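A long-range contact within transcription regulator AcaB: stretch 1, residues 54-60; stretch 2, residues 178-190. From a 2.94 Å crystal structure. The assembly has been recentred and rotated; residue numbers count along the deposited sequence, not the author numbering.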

# COMPACT_ATOMS: atom_id res chain seq x y z
N VAL A 54 12.13 -4.20 -12.97
CA VAL A 54 12.89 -4.19 -14.21
C VAL A 54 14.15 -3.32 -14.09
O VAL A 54 15.17 -3.64 -14.71
CB VAL A 54 12.02 -3.76 -15.41
CG1 VAL A 54 10.62 -4.35 -15.29
CG2 VAL A 54 11.96 -2.26 -15.54
N ILE A 55 14.09 -2.24 -13.31
CA ILE A 55 15.29 -1.44 -13.07
C ILE A 55 16.35 -2.28 -12.37
O ILE A 55 17.55 -2.06 -12.55
CB ILE A 55 14.93 -0.17 -12.26
CG1 ILE A 55 14.09 0.78 -13.13
CG2 ILE A 55 16.17 0.55 -11.77
CD1 ILE A 55 13.49 1.93 -12.37
N LEU A 56 15.92 -3.32 -11.64
CA LEU A 56 16.87 -4.16 -10.90
C LEU A 56 17.60 -5.13 -11.81
O LEU A 56 18.82 -5.29 -11.69
CB LEU A 56 16.14 -4.92 -9.80
CG LEU A 56 15.62 -4.12 -8.62
CD1 LEU A 56 14.91 -5.04 -7.64
CD2 LEU A 56 16.82 -3.46 -7.97
N ARG A 57 16.90 -5.79 -12.73
CA ARG A 57 17.59 -6.69 -13.64
C ARG A 57 18.47 -5.93 -14.62
O ARG A 57 19.46 -6.48 -15.12
CB ARG A 57 16.58 -7.57 -14.40
CG ARG A 57 15.31 -7.86 -13.65
CD ARG A 57 15.60 -8.56 -12.32
NE ARG A 57 14.46 -8.46 -11.43
CZ ARG A 57 13.98 -9.47 -10.71
NH1 ARG A 57 14.55 -10.66 -10.77
NH2 ARG A 57 12.92 -9.28 -9.91
N ILE A 58 18.15 -4.67 -14.88
CA ILE A 58 19.06 -3.82 -15.63
C ILE A 58 20.28 -3.49 -14.78
O ILE A 58 21.41 -3.44 -15.28
CB ILE A 58 18.32 -2.56 -16.12
CG1 ILE A 58 17.35 -2.93 -17.23
CG2 ILE A 58 19.31 -1.52 -16.61
CD1 ILE A 58 16.31 -1.88 -17.52
N ILE A 59 20.08 -3.29 -13.48
CA ILE A 59 21.22 -3.12 -12.57
C ILE A 59 22.03 -4.41 -12.50
O ILE A 59 23.23 -4.43 -12.77
CB ILE A 59 20.75 -2.69 -11.17
CG1 ILE A 59 20.19 -1.27 -11.20
CG2 ILE A 59 21.89 -2.80 -10.17
CD1 ILE A 59 21.25 -0.21 -11.35
N GLY A 60 21.38 -5.51 -12.12
CA GLY A 60 21.96 -6.81 -12.36
C GLY A 60 22.60 -7.43 -11.14
O GLY A 60 22.53 -8.65 -10.94
N ILE A 178 18.28 6.56 -9.69
CA ILE A 178 19.54 7.28 -9.53
C ILE A 178 20.70 6.30 -9.46
O ILE A 178 21.79 6.58 -9.96
CB ILE A 178 19.49 8.21 -8.30
CG1 ILE A 178 18.14 8.92 -8.23
CG2 ILE A 178 20.60 9.25 -8.39
CD1 ILE A 178 17.98 9.82 -7.03
N SER A 179 20.48 5.12 -8.86
CA SER A 179 21.52 4.10 -8.86
C SER A 179 21.82 3.63 -10.28
O SER A 179 22.98 3.41 -10.64
CB SER A 179 21.11 2.92 -7.98
OG SER A 179 21.96 1.80 -8.21
N ALA A 180 20.77 3.47 -11.09
CA ALA A 180 20.96 3.10 -12.49
C ALA A 180 21.69 4.20 -13.25
O ALA A 180 22.49 3.91 -14.15
CB ALA A 180 19.61 2.80 -13.14
N HIS A 181 21.42 5.46 -12.91
CA HIS A 181 22.10 6.57 -13.58
C HIS A 181 23.60 6.52 -13.35
O HIS A 181 24.39 6.58 -14.30
CB HIS A 181 21.55 7.91 -13.09
CG HIS A 181 22.33 9.09 -13.57
ND1 HIS A 181 23.50 9.51 -12.98
CD2 HIS A 181 22.12 9.93 -14.61
CE1 HIS A 181 23.97 10.56 -13.62
NE2 HIS A 181 23.16 10.84 -14.62
N SER A 182 24.01 6.42 -12.09
CA SER A 182 25.44 6.38 -11.77
C SER A 182 26.12 5.20 -12.43
O SER A 182 27.30 5.30 -12.81
CB SER A 182 25.64 6.33 -10.25
OG SER A 182 25.02 5.18 -9.70
N LYS A 183 25.42 4.08 -12.60
CA LYS A 183 26.00 2.94 -13.27
C LYS A 183 25.81 2.98 -14.79
O LYS A 183 25.91 1.94 -15.44
CB LYS A 183 25.43 1.63 -12.71
CG LYS A 183 25.68 1.44 -11.23
CD LYS A 183 25.00 0.19 -10.69
CE LYS A 183 25.27 0.02 -9.20
NZ LYS A 183 24.74 -1.25 -8.65
N GLY A 184 25.56 4.16 -15.36
CA GLY A 184 25.59 4.33 -16.80
C GLY A 184 24.35 3.89 -17.53
O GLY A 184 24.23 4.14 -18.73
N LYS A 185 23.40 3.26 -16.83
CA LYS A 185 22.23 2.67 -17.46
C LYS A 185 21.05 3.62 -17.50
O LYS A 185 19.90 3.17 -17.57
CB LYS A 185 21.84 1.40 -16.69
CG LYS A 185 23.02 0.53 -16.30
CD LYS A 185 23.12 -0.72 -17.13
CE LYS A 185 24.03 -1.73 -16.47
NZ LYS A 185 24.51 -2.79 -17.40
N GLU A 186 21.30 4.93 -17.48
CA GLU A 186 20.22 5.91 -17.59
C GLU A 186 19.35 5.65 -18.82
O GLU A 186 18.12 5.56 -18.72
CB GLU A 186 20.82 7.32 -17.63
CG GLU A 186 19.81 8.46 -17.46
CD GLU A 186 19.01 8.40 -16.16
OE1 GLU A 186 17.95 9.06 -16.09
OE2 GLU A 186 19.42 7.69 -15.22
N GLY A 187 19.99 5.49 -19.98
CA GLY A 187 19.24 5.30 -21.21
C GLY A 187 18.53 3.96 -21.29
O GLY A 187 17.52 3.84 -21.98
N GLU A 188 19.05 2.95 -20.59
CA GLU A 188 18.46 1.62 -20.70
C GLU A 188 17.13 1.51 -19.96
O GLU A 188 16.27 0.72 -20.37
CB GLU A 188 19.45 0.58 -20.17
CG GLU A 188 19.15 -0.84 -20.57
CD GLU A 188 20.32 -1.76 -20.32
OE1 GLU A 188 21.41 -1.26 -19.96
OE2 GLU A 188 20.16 -2.99 -20.49
N VAL A 189 16.93 2.30 -18.91
CA VAL A 189 15.67 2.21 -18.17
C VAL A 189 14.68 3.27 -18.63
O VAL A 189 13.47 3.13 -18.38
CB VAL A 189 15.90 2.32 -16.65
CG1 VAL A 189 17.03 1.40 -16.22
CG2 VAL A 189 16.20 3.75 -16.24
N ALA A 190 15.15 4.32 -19.30
CA ALA A 190 14.24 5.24 -19.98
C ALA A 190 13.55 4.60 -21.17
O ALA A 190 12.63 5.20 -21.73
CB ALA A 190 15.00 6.50 -20.41

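This is a small, apolar helix-against-helical-hairpin contact, in which three isoleucines at the end of one helix pack on the end of a second helix, the start of a third and the turn between them, with no hydrogen bond crossing the interface. The helix of 54-59 runs roughly along 178-182, at 24° between their N-to-C directions, and roughly against 186-190, at 146°; each pair of axes approaches to 10.2 Å. The chain reverses between those two segments, so a single helix can meet both. The backbones come near each other at two places, with CA to CA distances of 6.2 Å for Ile59 and Ala180 and 6.3 Å for Ile55 and Val189.

The turn is held by its own backbone. Lys183 N donates to Ser179 O, Gly184 N to His181 O, and Lys185 N reaches back to Ala180 O; Gly184 has positive phi, a conformation that favours glycine. Ser182 OG donates to Ser179 O at 2.9 Å, a side-chain hydrogen bond within the helix that leads into the turn.

Ile58 gives up the most surface. Its CA-to-CB bond points toward the second stretch, and its CD1 meets CG1 of Val189 at 3.6 Å, while its CG2 lies 3.9 Å from CD of Glu188 and also 3.9 Å from CB of Lys185. Ile59 starts sideways, but with chi1 and chi2 both m its end comes nearer, placing CD1 3.5 Å from CA of Ala180 and 3.9 Å from its CB. At Ala180 the isoleucine methyl thus lies close to the backbone itself, with CA, not CB, the nearest atom. Ile55 sits deeper and fills in between the two segments: its CG2 is 4.3 Å from Ala180 CB and its CG1 4.2 Å from Val189 CB, looser contacts that nevertheless tie both segments to one buried side chain.

Around this apolar centre, polar residues contribute mainly by van der Waals contact. The Lys185 chain passes the end of the first helix, its CE 3.3 Å from Ile58 O. Lys183 NZ comes within 3.6 Å of Ile59 CG2, and Ser179 OG within 3.8 Å of Ile59 CD1; both polar atoms find hydrogen-bond partners elsewhere in the structure, so their proximity to methyl groups does not leave them unsatisfied. Beyond Ile59 the first stretch leaves its helix at Gly60, whose positive phi would jam a CB against the preceding carbonyl oxygen. The rule to read here is apolar matching: isoleucines from one helix meet an alanine and a valine, with polar chains lining the margin.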